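Local coordinates for protein (CD58) (Homo sapiens, PDB 1CCZ) that binds the lymphocyte receptor CD2 and, as lymphocyte function-associated antigen 3, probably helps cells adhere to lymphocytes, at residues 25-30 against 35-40; 41-46 against 51-56; 112-115 against 121-124. One frame throughout, in Å; residues are numbered along the deposited sequence.

Interactions 1 and 2 lie at the same end of the molecule, their centres about 8 Å apart, and share a sheet, where strands 33-39 and 42-45 are neighbours. Interaction 1 is partly buried in-sheet pairing, held by a ladder of backbone hydrogen bonds, one face turned inward and the other bearing carboxylates. Interaction 2 joins that sheet to the one facing it, and is apolar, partly buried and smaller. Interaction 3 belongs to a second immunoglobulin-type domain, its centre about 40 Å from the others. It too joins facing sheets, here through one leucine packed on side chains and backbone of 112-115, but it is buried beside a disulfide, whereas 41-46 against 51-56 includes an exposed phenylalanine.

Interaction 1: residues 25-30 against 35-40; sequences EVLWKK and VAELEN
Val35 N and Ala36 N both turn to Trp28 O, which makes a classic beta bulge near the turn of the antiparallel hairpin formed by strands 26-30 and 33-39, the C and C' strands of an immunoglobulin V-type domain. The first bond is short, 2.7 Å from Val35 N to Trp28 O; the one from Ala36 N is weak. Val35 CG2, anti to its carbonyl carbon, presses tightly on Lys30 CB at 3.4 Å. Ala36 O then receives Trp28 N nearly along the C=O axis (170°), and regular pairing resumes. Trp28 shares with Val26, Ala36 and Leu38 the face turned to strand 53-55, and its indole NE1 bonds to Gly60 O. Glu37 lies on the other face, side by side with Leu27, and Leu27 CD1 rests 3.6 Å from Glu37 OE1. OE1 is salt-bridged to Lys34 and OE2 to Arg44, which probably fixes the carboxylate beside the leucine. Leu38 and Val26 are joined by two backbone bonds, and their side chains cross obliquely, with Val26 CG1 3.7 Å from Leu38 CB and Leu55 of strand 53-55 packed against both. Glu39 CG touches Glu25 OE2 at 3.6 Å. Past the end of the strand, Asn40 N donates to Glu25 OE2 over 3.0 Å, meeting the oxygen on its anti side, 29° out of the carboxylate plane.

Interaction 2: residues 41-46 against 51-56; sequences SEFRAF and NRVYLD
The Phe43 ring meets segment 51-56 with its CE1-CZ side. Val53 CG2 sits at the ring edge, close to its plane and 4.0 Å from CZ, while Leu55 CB comes in obliquely, 3.8 Å from CE1. A chi1 of 164°, which sets CG opposite the backbone N, carries the ring toward both residues. Two other flat groups are engaged within their own segments. Asp56 N stands 3.9 Å over one face of the Tyr54 ring, nearer its border than its middle. The Arg44 guanidinium takes Glu42 OE1 at its edge, nearly in its own plane, in a salt bridge of 3.0 Å from Arg44 NH2 to Glu42 OE1; the arginine, however, stands above the carboxylate plane, 67° out of it. Arg44 and Tyr54 leave their strands with CB pointing away, and the contact falls to Phe43, Ala45, Val53 and Leu55. Val53 CG2 is the methyl shared by both partners on strand 42-45, since it also packs on Ala45 CB at 3.7 Å. The strands run roughly antiparallel, with axes 8.5 Å apart, too far for backbone pairing. They are edge strands of two different sheets, C'' and D in V-type immunoglobulin naming: 42-45 lies against strand 33-39, 53-55 against strand 62-64, and Leu55 reaches inward to Trp28 of strand 26-30.

Interaction 3: residues 112-115 against 121-124; sequences CEVL and ELKL
Leu122 reaches across to segment 112-115, where Cys112, Glu113 and Val114 receive it. From CB the chain leaves with CG anti to the carbonyl carbon (chi1 -73°), and CD1 then continues anti to CA, so the side chain is stretched across the interior. At CG it forks. CD1 comes to rest against backbone, 3.5 Å from Cys112 O and 4.0 Å from Glu113 CA. CD2 takes the side-chain partners: Val114 CG1 at 3.7 Å, Val114 CB a little farther, and Cys112 SG at 4.1 Å. Val114 and Leu122 lie alongside each other, running in opposite senses, each pointing toward the other's segment. The contact joins the two sheets of the C2-set immunoglobulin domain, strand 109-113 (strand B) standing in one and strand 121-126 (strand C) in the other. Cys112 is bonded to Cys152 of strand 150-156 by the intersheet disulfide characteristic of the fold, and Leu122 packs beside that bridge, touching Cys152 as well as Ala154, with Met139 of strand 138-142 also against it. Glu121 and Lys123, the residues on either side of Leu122, leave the strand with CB pointing away from segment 112-115. They pair with each other, Lys123 NZ meeting Glu121 OE2 at 2.7 Å, nearly in line with the C-O bond of the carboxylate.

Interaction 1: residues 25-30 against 35-40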
loop_
_atom_site.group_PDB
_atom_site.type_symbol
_atom_site.label_atom_id
_atom_site.label_comp_id
_atom_site.label_asym_id
_atom_site.label_seq_id
_atom_site.Cartn_x
_atom_site.Cartn_y
_atom_site.Cartn_z
ATOM N N GLU A 25 15.738 10.906 24.126
ATOM C CA GLU A 25 16.352 10.896 22.815
ATOM C C GLU A 25 15.794 9.727 22.016
ATOM O O GLU A 25 15.323 8.747 22.587
ATOM C CB GLU A 25 17.866 10.771 22.939
ATOM C CG GLU A 25 18.494 11.884 23.758
ATOM C CD GLU A 25 19.986 11.695 23.926
ATOM O OE1 GLU A 25 20.396 10.890 24.798
ATOM O OE2 GLU A 25 20.756 12.340 23.179
ATOM N N VAL A 26 15.826 9.846 20.691
ATOM C CA VAL A 26 15.319 8.790 19.824
ATOM C C VAL A 26 16.044 8.852 18.503
ATOM O O VAL A 26 16.392 9.925 18.033
ATOM C CB VAL A 26 13.775 8.913 19.584
ATOM C CG1 VAL A 26 13.444 10.184 18.883
ATOM C CG2 VAL A 26 13.299 7.772 18.736
ATOM N N LEU A 27 16.302 7.694 17.916
ATOM C CA LEU A 27 16.980 7.632 16.630
ATOM C C LEU A 27 16.204 6.680 15.693
ATOM O O LEU A 27 15.798 5.579 16.104
ATOM C CB LEU A 27 18.411 7.118 16.811
ATOM C CG LEU A 27 19.247 6.907 15.548
ATOM C CD1 LEU A 27 19.429 8.223 14.812
ATOM C CD2 LEU A 27 20.600 6.345 15.923
ATOM N N TRP A 28 15.983 7.123 14.450
ATOM C CA TRP A 28 15.285 6.320 13.459
ATOM C C TRP A 28 16.246 6.025 12.337
ATOM O O TRP A 28 16.964 6.928 11.851
ATOM C CB TRP A 28 14.085 7.065 12.895
ATOM C CG TRP A 28 12.895 6.954 13.761
ATOM C CD1 TRP A 28 12.492 7.841 14.718
ATOM C CD2 TRP A 28 11.911 5.905 13.741
ATOM N NE1 TRP A 28 11.319 7.415 15.291
ATOM C CE2 TRP A 28 10.939 6.231 14.713
ATOM C CE3 TRP A 28 11.758 4.726 12.996
ATOM C CZ2 TRP A 28 9.823 5.421 14.961
ATOM C CZ3 TRP A 28 10.649 3.918 13.246
ATOM C CH2 TRP A 28 9.697 4.272 14.220
ATOM N N LYS A 29 16.271 4.753 11.936
ATOM C CA LYS A 29 17.136 4.315 10.857
ATOM C C LYS A 29 16.316 3.603 9.792
ATOM O O LYS A 29 15.297 2.983 10.099
ATOM C CB LYS A 29 18.209 3.363 11.380
ATOM C CG LYS A 29 19.327 4.035 12.157
ATOM C CD LYS A 29 20.191 2.991 12.846
ATOM C CE LYS A 29 21.463 3.602 13.434
ATOM N NZ LYS A 29 22.275 2.588 14.178
ATOM N N LYS A 30 16.770 3.730 8.550
ATOM C CA LYS A 30 16.160 3.084 7.387
ATOM C C LYS A 30 17.268 2.118 7.008
ATOM O O LYS A 30 18.270 2.508 6.400
ATOM C CB LYS A 30 15.939 4.094 6.269
ATOM C CG LYS A 30 15.435 3.506 4.956
ATOM C CD LYS A 30 15.382 4.601 3.899
ATOM C CE LYS A 30 14.506 4.226 2.724
ATOM N NZ LYS A 30 15.271 3.380 1.779
ATOM N N VAL A 35 17.803 8.322 9.677
ATOM C CA VAL A 35 16.688 8.992 9.035
ATOM C C VAL A 35 16.448 10.325 9.751
ATOM O O VAL A 35 16.414 11.378 9.137
ATOM C CB VAL A 35 15.405 8.095 9.129
ATOM C CG1 VAL A 35 14.147 8.912 8.866
ATOM C CG2 VAL A 35 15.515 6.938 8.160
ATOM N N ALA A 36 16.292 10.262 11.067
ATOM C CA ALA A 36 16.034 11.445 11.866
ATOM C C ALA A 36 16.349 11.098 13.303
ATOM O O ALA A 36 16.387 9.917 13.668
ATOM C CB ALA A 36 14.575 11.830 11.758
ATOM N N GLU A 37 16.535 12.125 14.126
ATOM C CA GLU A 37 16.851 11.911 15.532
ATOM C C GLU A 37 16.484 13.090 16.423
ATOM O O GLU A 37 16.302 14.201 15.946
ATOM C CB GLU A 37 18.356 11.640 15.672
ATOM C CG GLU A 37 19.179 12.879 15.504
ATOM C CD GLU A 37 20.658 12.613 15.332
ATOM O OE1 GLU A 37 21.060 11.471 15.061
ATOM O OE2 GLU A 37 21.437 13.567 15.465
ATOM N N LEU A 38 16.325 12.804 17.712
ATOM C CA LEU A 38 16.097 13.795 18.764
ATOM C C LEU A 38 17.304 13.429 19.633
ATOM O O LEU A 38 17.303 12.410 20.327
ATOM C CB LEU A 38 14.808 13.540 19.537
ATOM C CG LEU A 38 13.528 13.992 18.830
ATOM C CD1 LEU A 38 12.325 13.661 19.699
ATOM C CD2 LEU A 38 13.587 15.493 18.546
ATOM N N GLU A 39 18.352 14.240 19.537
ATOM C CA GLU A 39 19.597 13.998 20.250
ATOM C C GLU A 39 20.112 15.255 20.963
ATOM O O GLU A 39 20.275 16.299 20.332
ATOM C CB GLU A 39 20.650 13.517 19.243
ATOM C CG GLU A 39 21.963 13.057 19.857
ATOM C CD GLU A 39 22.926 12.530 18.824
ATOM O OE1 GLU A 39 22.762 11.366 18.406
ATOM O OE2 GLU A 39 23.839 13.281 18.424
ATOM N N ASN A 40 20.372 15.149 22.268
ATOM C CA ASN A 40 20.889 16.278 23.024
ATOM C C ASN A 40 19.946 17.448 22.839
ATOM O O ASN A 40 20.403 18.580 22.633
ATOM C CB ASN A 40 22.265 16.697 22.503
ATOM C CG ASN A 40 23.298 15.606 22.627
ATOM O OD1 ASN A 40 23.441 14.996 23.690
ATOM N ND2 ASN A 40 24.040 15.355 21.537
#

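Interaction 2: residues 41-46 against 51-56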
loop_
_atom_site.group_PDB
_atom_site.type_symbol
_atom_site.label_atom_id
_atom_site.label_comp_id
_atom_site.label_asym_id
_atom_site.label_seq_id
_atom_site.Cartn_x
_atom_site.Cartn_y
_atom_site.Cartn_z
ATOM N N SER A 41 18.643 17.173 22.867
ATOM C CA SER A 41 17.623 18.224 22.727
ATOM C C SER A 41 17.529 18.929 21.386
ATOM O O SER A 41 16.922 19.999 21.274
ATOM C CB SER A 41 17.826 19.281 23.800
ATOM O OG SER A 41 17.635 18.706 25.080
ATOM N N GLU A 42 18.141 18.348 20.369
ATOM C CA GLU A 42 18.085 18.939 19.057
ATOM C C GLU A 42 17.501 17.955 18.075
ATOM O O GLU A 42 17.719 16.753 18.180
ATOM C CB GLU A 42 19.475 19.317 18.596
ATOM C CG GLU A 42 20.235 20.153 19.573
ATOM C CD GLU A 42 21.529 20.595 18.984
ATOM O OE1 GLU A 42 22.376 19.718 18.713
ATOM O OE2 GLU A 42 21.700 21.814 18.766
ATOM N N PHE A 43 16.767 18.467 17.102
ATOM C CA PHE A 43 16.194 17.606 16.097
ATOM C C PHE A 43 16.936 17.768 14.792
ATOM O O PHE A 43 17.374 18.866 14.437
ATOM C CB PHE A 43 14.731 17.937 15.856
ATOM C CG PHE A 43 14.210 17.346 14.588
ATOM C CD1 PHE A 43 13.783 16.028 14.549
ATOM C CD2 PHE A 43 14.198 18.089 13.412
ATOM C CE1 PHE A 43 13.351 15.452 13.355
ATOM C CE2 PHE A 43 13.764 17.518 12.201
ATOM C CZ PHE A 43 13.341 16.197 12.176
ATOM N N ARG A 44 17.108 16.667 14.075
ATOM C CA ARG A 44 17.717 16.756 12.768
ATOM C C ARG A 44 17.349 15.539 11.942
ATOM O O ARG A 44 17.163 14.445 12.477
ATOM C CB ARG A 44 19.235 16.981 12.874
ATOM C CG ARG A 44 20.088 15.764 12.998
ATOM C CD ARG A 44 21.551 16.150 13.207
ATOM N NE ARG A 44 21.718 17.373 13.994
ATOM C CZ ARG A 44 21.908 17.409 15.318
ATOM N NH1 ARG A 44 21.957 16.290 16.030
ATOM N NH2 ARG A 44 22.059 18.575 15.935
ATOM N N ALA A 45 17.165 15.766 10.644
ATOM C CA ALA A 45 16.818 14.700 9.715
ATOM C C ALA A 45 18.003 14.563 8.755
ATOM O O ALA A 45 18.831 15.464 8.655
ATOM C CB ALA A 45 15.535 15.046 8.967
ATOM N N PHE A 46 18.092 13.441 8.057
ATOM C CA PHE A 46 19.207 13.220 7.161
ATOM C C PHE A 46 18.792 12.831 5.765
ATOM O O PHE A 46 17.685 12.361 5.534
ATOM C CB PHE A 46 20.117 12.122 7.711
ATOM C CG PHE A 46 20.514 12.323 9.138
ATOM C CD1 PHE A 46 19.686 11.900 10.171
ATOM C CD2 PHE A 46 21.706 12.961 9.456
ATOM C CE1 PHE A 46 20.033 12.112 11.501
ATOM C CE2 PHE A 46 22.063 13.177 10.787
ATOM C CZ PHE A 46 21.223 12.753 11.808
ATOM N N ASN A 51 13.393 17.941 5.733
ATOM C CA ASN A 51 12.235 18.679 5.265
ATOM C C ASN A 51 10.995 17.845 4.980
ATOM O O ASN A 51 9.991 18.391 4.528
ATOM C CB ASN A 51 12.601 19.497 4.017
ATOM C CG ASN A 51 13.696 20.528 4.292
ATOM O OD1 ASN A 51 13.576 21.341 5.212
ATOM N ND2 ASN A 51 14.767 20.497 3.494
ATOM N N ARG A 52 11.038 16.536 5.223
ATOM C CA ARG A 52 9.831 15.753 4.997
ATOM C C ARG A 52 9.523 14.677 6.017
ATOM O O ARG A 52 8.907 13.667 5.682
ATOM C CB ARG A 52 9.809 15.152 3.596
ATOM C CG ARG A 52 10.958 14.271 3.257
ATOM C CD ARG A 52 10.590 13.411 2.090
ATOM N NE ARG A 52 11.610 12.402 1.841
ATOM C CZ ARG A 52 11.345 11.120 1.632
ATOM N NH1 ARG A 52 10.090 10.703 1.647
ATOM N NH2 ARG A 52 12.330 10.266 1.401
ATOM N N VAL A 53 9.959 14.889 7.257
ATOM C CA VAL A 53 9.650 13.964 8.348
ATOM C C VAL A 53 9.279 14.785 9.590
ATOM O O VAL A 53 9.679 15.939 9.727
ATOM C CB VAL A 53 10.852 13.024 8.725
ATOM C CG1 VAL A 53 11.268 12.179 7.544
ATOM C CG2 VAL A 53 12.019 13.837 9.225
ATOM N N TYR A 54 8.468 14.215 10.465
ATOM C CA TYR A 54 8.140 14.877 11.709
ATOM C C TYR A 54 8.343 13.831 12.808
ATOM O O TYR A 54 7.866 12.701 12.708
ATOM C CB TYR A 54 6.712 15.367 11.745
ATOM C CG TYR A 54 6.281 15.656 13.169
ATOM C CD1 TYR A 54 6.876 16.690 13.899
ATOM C CD2 TYR A 54 5.304 14.874 13.806
ATOM C CE1 TYR A 54 6.514 16.939 15.216
ATOM C CE2 TYR A 54 4.940 15.115 15.117
ATOM C CZ TYR A 54 5.551 16.152 15.814
ATOM O OH TYR A 54 5.200 16.399 17.114
ATOM N N LEU A 55 9.043 14.210 13.866
ATOM C CA LEU A 55 9.329 13.281 14.945
ATOM C C LEU A 55 8.653 13.694 16.243
ATOM O O LEU A 55 8.985 14.736 16.822
ATOM C CB LEU A 55 10.845 13.216 15.141
ATOM C CG LEU A 55 11.476 12.154 16.038
ATOM C CD1 LEU A 55 10.752 10.818 15.890
ATOM C CD2 LEU A 55 12.935 12.012 15.643
ATOM N N ASP A 56 7.702 12.885 16.698
ATOM C CA ASP A 56 7.004 13.166 17.951
ATOM C C ASP A 56 8.002 13.055 19.110
ATOM O O ASP A 56 8.533 11.987 19.396
ATOM C CB ASP A 56 5.841 12.178 18.141
ATOM C CG ASP A 56 4.938 12.544 19.318
ATOM O OD1 ASP A 56 5.068 13.645 19.897
ATOM O OD2 ASP A 56 4.085 11.715 19.661
#

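Interaction 3: residues 112-115 against 121-124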
loop_
_atom_site.group_PDB
_atom_site.type_symbol
_atom_site.label_atom_id
_atom_site.label_comp_id
_atom_site.label_asym_id
_atom_site.label_seq_id
_atom_site.Cartn_x
_atom_site.Cartn_y
_atom_site.Cartn_z
ATOM N N CYS A 112 -10.566 -8.673 -18.030
ATOM C CA CYS A 112 -10.553 -7.500 -17.177
ATOM C C CYS A 112 -9.081 -7.095 -17.050
ATOM O O CYS A 112 -8.209 -7.956 -16.991
ATOM C CB CYS A 112 -11.118 -7.814 -15.794
ATOM S SG CYS A 112 -10.939 -6.361 -14.713
ATOM N N GLU A 113 -8.796 -5.800 -17.034
ATOM C CA GLU A 113 -7.422 -5.351 -16.888
ATOM C C GLU A 113 -7.394 -4.025 -16.159
ATOM O O GLU A 113 -8.417 -3.353 -16.032
ATOM C CB GLU A 113 -6.771 -5.220 -18.251
ATOM C CG GLU A 113 -7.343 -4.106 -19.090
ATOM C CD GLU A 113 -6.384 -3.677 -20.183
ATOM O OE1 GLU A 113 -5.930 -4.546 -20.948
ATOM O OE2 GLU A 113 -6.079 -2.467 -20.272
ATOM N N VAL A 114 -6.229 -3.647 -15.650
ATOM C CA VAL A 114 -6.116 -2.390 -14.930
ATOM C C VAL A 114 -4.708 -1.922 -15.230
ATOM O O VAL A 114 -3.782 -2.730 -15.257
ATOM C CB VAL A 114 -6.388 -2.574 -13.390
ATOM C CG1 VAL A 114 -5.314 -3.440 -12.737
ATOM C CG2 VAL A 114 -6.487 -1.209 -12.706
ATOM N N LEU A 115 -4.561 -0.626 -15.500
ATOM C CA LEU A 115 -3.260 -0.055 -15.859
ATOM C C LEU A 115 -2.324 0.249 -14.698
ATOM O O LEU A 115 -1.187 -0.204 -14.672
ATOM C CB LEU A 115 -3.451 1.233 -16.674
ATOM C CG LEU A 115 -2.190 1.877 -17.261
ATOM C CD1 LEU A 115 -1.487 0.887 -18.172
ATOM C CD2 LEU A 115 -2.580 3.142 -18.025
ATOM N N GLU A 121 -4.394 -7.101 -7.476
ATOM C CA GLU A 121 -5.128 -8.335 -7.615
ATOM C C GLU A 121 -6.435 -7.914 -8.308
ATOM O O GLU A 121 -7.041 -6.908 -7.935
ATOM C CB GLU A 121 -5.444 -8.904 -6.240
ATOM C CG GLU A 121 -6.046 -10.272 -6.264
ATOM C CD GLU A 121 -6.058 -10.916 -4.885
ATOM O OE1 GLU A 121 -4.965 -11.328 -4.397
ATOM O OE2 GLU A 121 -7.162 -11.000 -4.294
ATOM N N LEU A 122 -6.851 -8.658 -9.323
ATOM C CA LEU A 122 -8.109 -8.386 -10.009
ATOM C C LEU A 122 -9.082 -9.448 -9.487
ATOM O O LEU A 122 -8.716 -10.630 -9.361
ATOM C CB LEU A 122 -7.940 -8.534 -11.522
ATOM C CG LEU A 122 -7.162 -7.408 -12.214
ATOM C CD1 LEU A 122 -7.057 -7.715 -13.704
ATOM C CD2 LEU A 122 -7.858 -6.058 -11.976
ATOM N N LYS A 123 -10.304 -9.037 -9.163
ATOM C CA LYS A 123 -11.314 -9.962 -8.664
ATOM C C LYS A 123 -12.542 -9.849 -9.558
ATOM O O LYS A 123 -12.996 -8.741 -9.846
ATOM C CB LYS A 123 -11.667 -9.595 -7.236
ATOM C CG LYS A 123 -10.476 -9.644 -6.323
ATOM C CD LYS A 123 -10.864 -9.145 -4.967
ATOM C CE LYS A 123 -10.688 -10.228 -3.928
ATOM N NZ LYS A 123 -9.437 -10.040 -3.106
ATOM N N LEU A 124 -13.071 -10.984 -10.013
ATOM C CA LEU A 124 -14.232 -10.968 -10.897
ATOM C C LEU A 124 -15.487 -11.530 -10.241
ATOM O O LEU A 124 -15.438 -12.551 -9.542
ATOM C CB LEU A 124 -13.924 -11.749 -12.168
ATOM C CG LEU A 124 -14.961 -11.700 -13.287
ATOM C CD1 LEU A 124 -15.049 -10.313 -13.877
ATOM C CD2 LEU A 124 -14.574 -12.710 -14.353
#